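Local coordinates for major pilin protein fimA (Silicibacter pomeroyi, PDB 2IMH), which is of unknown function but belongs to the DUF1028 family, with two stacked antiparallel β-sheets between helices, an architecture resembling that of the Ntn hydrolases, at residues 41-46 with 85-90; 51-56 with 73-78. All blocks are in the same frame, centred on the assembly; numbering follows the deposited sequence.

Contact 1. Residues 41-46 with 85-90; sequences MSASQG and QLAAMD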
loop_
_atom_site.group_PDB
_atom_site.type_symbol
_atom_site.label_atom_id
_atom_site.label_comp_id
_atom_site.label_asym_id
_atom_site.label_seq_id
_atom_site.Cartn_x
_atom_site.Cartn_y
_atom_site.Cartn_z
HETATM N N MSE A 41 2.683 8.020 1.286
HETATM C CA MSE A 41 1.690 6.939 1.239
HETATM C C MSE A 41 0.841 6.950 2.499
HETATM O O MSE A 41 1.308 7.362 3.569
HETATM C CB MSE A 41 2.395 5.576 1.172
HETATM C CG MSE A 41 3.183 5.300 -0.100
HETATM SE SE MSE A 41 2.077 5.048 -1.707
HETATM C CE MSE A 41 0.892 3.613 -1.033
ATOM N N SER A 42 -0.385 6.441 2.386
ATOM C CA SER A 42 -1.201 6.245 3.582
ATOM C C SER A 42 -1.985 4.937 3.523
ATOM O O SER A 42 -2.317 4.450 2.442
ATOM C CB SER A 42 -2.160 7.419 3.793
ATOM O OG SER A 42 -3.098 7.523 2.746
ATOM N N ALA A 43 -2.263 4.383 4.704
ATOM C CA ALA A 43 -3.089 3.181 4.825
ATOM C C ALA A 43 -4.128 3.528 5.866
ATOM O O ALA A 43 -3.774 3.722 7.027
ATOM C CB ALA A 43 -2.230 1.980 5.298
ATOM N N SER A 44 -5.389 3.638 5.454
ATOM C CA SER A 44 -6.448 4.021 6.393
ATOM C C SER A 44 -7.392 2.834 6.540
ATOM O O SER A 44 -7.977 2.378 5.557
ATOM C CB SER A 44 -7.172 5.271 5.888
ATOM O OG SER A 44 -8.259 5.636 6.745
ATOM N N GLN A 45 -7.529 2.329 7.766
ATOM C CA GLN A 45 -8.194 1.037 7.971
ATOM C C GLN A 45 -8.847 1.004 9.353
ATOM O O GLN A 45 -9.118 2.067 9.944
ATOM C CB GLN A 45 -7.177 -0.111 7.797
ATOM C CG GLN A 45 -5.959 -0.001 8.701
ATOM C CD GLN A 45 -4.740 -0.761 8.174
ATOM O OE1 GLN A 45 -4.420 -0.677 6.987
ATOM N NE2 GLN A 45 -4.050 -1.493 9.064
ATOM N N GLY A 46 -9.083 -0.204 9.857
ATOM C CA GLY A 46 -9.678 -0.376 11.194
ATOM C C GLY A 46 -11.148 -0.752 11.143
ATOM O O GLY A 46 -11.694 -1.054 10.070
ATOM N N GLN A 85 -7.801 3.190 12.362
ATOM C CA GLN A 85 -6.373 2.960 12.415
ATOM C C GLN A 85 -5.772 3.622 11.169
ATOM O O GLN A 85 -6.359 3.542 10.095
ATOM C CB GLN A 85 -6.095 1.456 12.397
ATOM C CG GLN A 85 -4.621 1.090 12.434
ATOM C CD GLN A 85 -4.389 -0.405 12.567
ATOM O OE1 GLN A 85 -4.997 -1.211 11.865
ATOM N NE2 GLN A 85 -3.480 -0.778 13.469
ATOM N N LEU A 86 -4.638 4.290 11.336
ATOM C CA LEU A 86 -4.048 5.079 10.259
ATOM C C LEU A 86 -2.533 4.977 10.269
ATOM O O LEU A 86 -1.899 5.035 11.326
ATOM C CB LEU A 86 -4.450 6.561 10.414
ATOM C CG LEU A 86 -3.951 7.520 9.315
ATOM C CD1 LEU A 86 -4.562 7.137 7.962
ATOM C CD2 LEU A 86 -4.266 8.981 9.661
ATOM N N ALA A 87 -1.951 4.820 9.087
ATOM C CA ALA A 87 -0.504 4.793 8.970
ATOM C C ALA A 87 -0.144 5.686 7.800
ATOM O O ALA A 87 -0.889 5.777 6.812
ATOM C CB ALA A 87 -0.013 3.388 8.715
ATOM N N ALA A 88 0.975 6.378 7.913
ATOM C CA ALA A 88 1.374 7.301 6.852
ATOM C C ALA A 88 2.873 7.326 6.768
ATOM O O ALA A 88 3.555 7.234 7.791
ATOM C CB ALA A 88 0.864 8.712 7.134
HETATM N N MSE A 89 3.391 7.503 5.556
HETATM C CA MSE A 89 4.828 7.504 5.356
HETATM C C MSE A 89 5.174 8.625 4.390
HETATM O O MSE A 89 4.459 8.823 3.416
HETATM C CB MSE A 89 5.279 6.152 4.760
HETATM C CG MSE A 89 6.771 6.062 4.520
HETATM SE SE MSE A 89 7.195 4.735 3.140
HETATM C CE MSE A 89 6.532 5.708 1.580
ATOM N N ASP A 90 6.256 9.360 4.650
ATOM C CA ASP A 90 6.646 10.457 3.771
ATOM C C ASP A 90 7.575 9.971 2.670
ATOM O O ASP A 90 7.873 8.779 2.594
ATOM C CB ASP A 90 7.216 11.667 4.554
ATOM C CG ASP A 90 8.647 11.463 5.075
ATOM O OD1 ASP A 90 9.336 10.475 4.727
ATOM O OD2 ASP A 90 9.084 12.358 5.860
#
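Six backbone hydrogen bonds join 41-46 to 85-90 in antiparallel register, two in each of the pairs M41-M89, A43-A87 and Q45-Q85. The straightest runs from Q45 N to Q85 O (2.9 Å, 171°); its return bond, Q85 N to Q45 O, is more bent, with the donor above the carbonyl plane. The Q45 and Q85 side chains lie alongside each other, their amide planes 72° apart. Q45 NE2 gives a nearly straight bond to Q85 OE1 (3.0 Å), which lies in the Q45 amide plane, although NE2 itself stands well above the plane of the Q85 carbonyl. S6 OG bonds Q45 OE1, while N120, T99 and G119 bind the Q85 amide. A leucine at Q45 would remove the bonds to Q85 OE1 and S6 OG and would probably leave the Q85 amide less firmly held in this buried layer. These two central strands of the four-stranded sheet turn M41, A43, Q45, Q85, A87 and M89 toward strands 4-11 and 115-120 of the second sheet, as in an αββα sandwich. On this face the selenomethionines meet, M41 CG 3.8 Å from M89 CE. On the other, helix-facing side, L86 CD1 packs against S44 CB at 3.8 Å.

Contact 2. Residues 51-56 with 73-78; sequences TFWGEE and HVTSQD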
loop_
_atom_site.group_PDB
_atom_site.type_symbol
_atom_site.label_atom_id
_atom_site.label_comp_id
_atom_site.label_asym_id
_atom_site.label_seq_id
_atom_site.Cartn_x
_atom_site.Cartn_y
_atom_site.Cartn_z
ATOM N N THR A 51 -12.294 7.049 4.933
ATOM C CA THR A 51 -11.655 7.454 3.672
ATOM C C THR A 51 -11.028 8.848 3.818
ATOM O O THR A 51 -9.955 9.129 3.275
ATOM C CB THR A 51 -12.652 7.460 2.508
ATOM O OG1 THR A 51 -13.762 8.299 2.839
ATOM C CG2 THR A 51 -13.152 6.039 2.238
ATOM N N PHE A 52 -11.674 9.716 4.592
ATOM C CA PHE A 52 -11.142 11.057 4.837
ATOM C C PHE A 52 -9.745 11.043 5.427
ATOM O O PHE A 52 -8.865 11.791 4.976
ATOM C CB PHE A 52 -12.118 11.834 5.707
ATOM C CG PHE A 52 -13.510 11.811 5.145
ATOM C CD1 PHE A 52 -13.838 12.615 4.059
ATOM C CD2 PHE A 52 -14.457 10.909 5.637
ATOM C CE1 PHE A 52 -15.122 12.576 3.501
ATOM C CE2 PHE A 52 -15.742 10.850 5.074
ATOM C CZ PHE A 52 -16.073 11.689 4.015
ATOM N N TRP A 53 -9.538 10.201 6.436
ATOM C CA TRP A 53 -8.237 10.126 7.078
ATOM C C TRP A 53 -7.159 9.851 6.045
ATOM O O TRP A 53 -6.084 10.439 6.094
ATOM C CB TRP A 53 -8.248 8.987 8.070
ATOM C CG TRP A 53 -8.799 9.349 9.426
ATOM C CD1 TRP A 53 -9.571 10.425 9.755
ATOM C CD2 TRP A 53 -8.660 8.572 10.606
ATOM N NE1 TRP A 53 -9.885 10.389 11.105
ATOM C CE2 TRP A 53 -9.340 9.253 11.645
ATOM C CE3 TRP A 53 -8.008 7.363 10.898
ATOM C CZ2 TRP A 53 -9.390 8.760 12.956
ATOM C CZ3 TRP A 53 -8.048 6.879 12.208
ATOM C CH2 TRP A 53 -8.733 7.590 13.222
ATOM N N GLY A 54 -7.452 8.934 5.122
ATOM C CA GLY A 54 -6.434 8.498 4.144
ATOM C C GLY A 54 -6.016 9.628 3.221
ATOM O O GLY A 54 -4.847 9.742 2.854
ATOM N N GLU A 55 -6.982 10.435 2.814
ATOM C CA GLU A 55 -6.714 11.567 1.928
ATOM C C GLU A 55 -6.090 12.734 2.699
ATOM O O GLU A 55 -5.101 13.322 2.273
ATOM C CB GLU A 55 -8.020 12.033 1.264
ATOM C CG GLU A 55 -8.669 10.988 0.356
ATOM C CD GLU A 55 -9.981 11.460 -0.290
ATOM O OE1 GLU A 55 -10.534 12.503 0.133
ATOM O OE2 GLU A 55 -10.455 10.774 -1.230
ATOM N N GLU A 56 -6.694 13.091 3.833
ATOM C CA GLU A 56 -6.243 14.249 4.587
ATOM C C GLU A 56 -4.820 14.118 5.112
ATOM O O GLU A 56 -4.055 15.094 5.096
ATOM C CB GLU A 56 -7.233 14.560 5.715
ATOM C CG GLU A 56 -8.540 15.041 5.122
ATOM C CD GLU A 56 -9.599 15.375 6.161
ATOM O OE1 GLU A 56 -9.247 15.507 7.355
ATOM O OE2 GLU A 56 -10.781 15.520 5.760
ATOM N N HIS A 73 -2.682 15.058 13.876
ATOM C CA HIS A 73 -3.598 16.136 13.452
ATOM C C HIS A 73 -4.913 15.583 12.924
ATOM O O HIS A 73 -6.000 16.098 13.213
ATOM C CB HIS A 73 -2.992 16.971 12.312
ATOM C CG HIS A 73 -1.760 17.740 12.681
ATOM N ND1 HIS A 73 -0.806 18.094 11.750
ATOM C CD2 HIS A 73 -1.327 18.226 13.868
ATOM C CE1 HIS A 73 0.160 18.767 12.348
ATOM N NE2 HIS A 73 -0.132 18.862 13.633
ATOM N N VAL A 74 -4.801 14.558 12.093
ATOM C CA VAL A 74 -5.966 13.971 11.471
ATOM C C VAL A 74 -6.820 13.223 12.493
ATOM O O VAL A 74 -8.035 13.397 12.527
ATOM C CB VAL A 74 -5.542 13.046 10.315
ATOM C CG1 VAL A 74 -6.694 12.185 9.855
ATOM C CG2 VAL A 74 -5.000 13.886 9.196
ATOM N N THR A 75 -6.180 12.411 13.326
ATOM C CA THR A 75 -6.918 11.529 14.227
ATOM C C THR A 75 -7.510 12.291 15.417
ATOM O O THR A 75 -8.621 11.966 15.867
ATOM C CB THR A 75 -6.050 10.370 14.720
ATOM O OG1 THR A 75 -4.900 10.883 15.399
ATOM C CG2 THR A 75 -5.615 9.487 13.547
ATOM N N SER A 76 -6.778 13.299 15.906
ATOM C CA SER A 76 -7.194 14.085 17.078
ATOM C C SER A 76 -8.506 14.824 16.849
ATOM O O SER A 76 -9.293 15.022 17.790
ATOM C CB SER A 76 -6.100 15.081 17.494
ATOM O OG SER A 76 -6.008 16.170 16.587
ATOM N N GLN A 77 -8.732 15.239 15.605
ATOM C CA GLN A 77 -9.910 16.003 15.165
ATOM C C GLN A 77 -11.172 15.153 15.085
ATOM O O GLN A 77 -12.258 15.669 14.821
ATOM C CB GLN A 77 -9.677 16.550 13.749
ATOM C CG GLN A 77 -8.727 17.732 13.605
ATOM C CD GLN A 77 -8.623 18.195 12.157
ATOM O OE1 GLN A 77 -9.110 19.271 11.801
ATOM N NE2 GLN A 77 -8.011 17.370 11.309
ATOM N N ASP A 78 -11.025 13.844 15.248
ATOM C CA ASP A 78 -12.130 12.922 14.965
ATOM C C ASP A 78 -12.582 12.253 16.248
ATOM O O ASP A 78 -11.834 11.467 16.824
ATOM C CB ASP A 78 -11.637 11.883 13.943
ATOM C CG ASP A 78 -12.712 10.915 13.479
ATOM O OD1 ASP A 78 -13.779 10.752 14.140
ATOM O OD2 ASP A 78 -12.445 10.281 12.422
HETATM O O HOH W 1 -7.158 16.872 8.672
#
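W53 sets CG anti to its carbonyl carbon, beside the backbone N (chi1 -85°), which carries the indole out to residues 73-78. With CG1 anti to its backbone N (chi1 167°), V74 extends one methyl over this indole and turns the other, CG2, to the backbone and CB of E56. T75 holds OG1 in the crowded position between N and the carbonyl carbon, where it bonds V71 O one turn earlier, so that CG2 is left to reach the same ring. The two methyls share one face of W53 in CH-pi contacts: V74 CG1 is 3.7 Å from the centroid of the five-membered ring, and T75 CG2 is 3.8 Å from that of the six-membered ring. V74 CG1 packs most closely against W53 CD1, at 3.4 Å. D78, in the turn beyond helix 67-76, has CG anti to the backbone N, which brings CB to the indole edge and OD2 to 2.9 Å from W53 NE1. Its carboxylate is turned 84° from the ring plane; OD2 makes a salt bridge with R84 and OD1 accepts from G80 N, so each oxygen has a partner outside the two segments. Toward solvent, a water donates to E56 OE1 (2.8 Å) and accepts from Q77 NE2, linking helix 51-62 to that turn. The pair joins the N-terminal part of helix 51-62 to the C-terminal end of helix 67-76; V57 and H60 continue the packing on V74, and L86 of strand 85-90 reaches W53, V74 and T75 from the sheet.

Contact 2 is nested within the loop closed by contact 1: strand 40-45 leads into helix 51-62, and helix 67-76 leads back to strand 85-90, so the helix pair forms a layer on one face of its own strands. The centres of the two contacts are about 10 Å apart, and they touch directly. S42 OG lies 2.8 Å from G54 O, a probable hydrogen bond from strand to helix backbone. W53 of contact 2 makes most of the direct contacts with contact 1: its CB packs on S44 OG at 3.6 Å, its CE3 on L86 CB at 3.7 Å, and its CZ3 lies 3.7 Å from Q85 N. Contact 2 therefore belongs to the helical layer outside the sheet, with contact 1 between it and the second sheet.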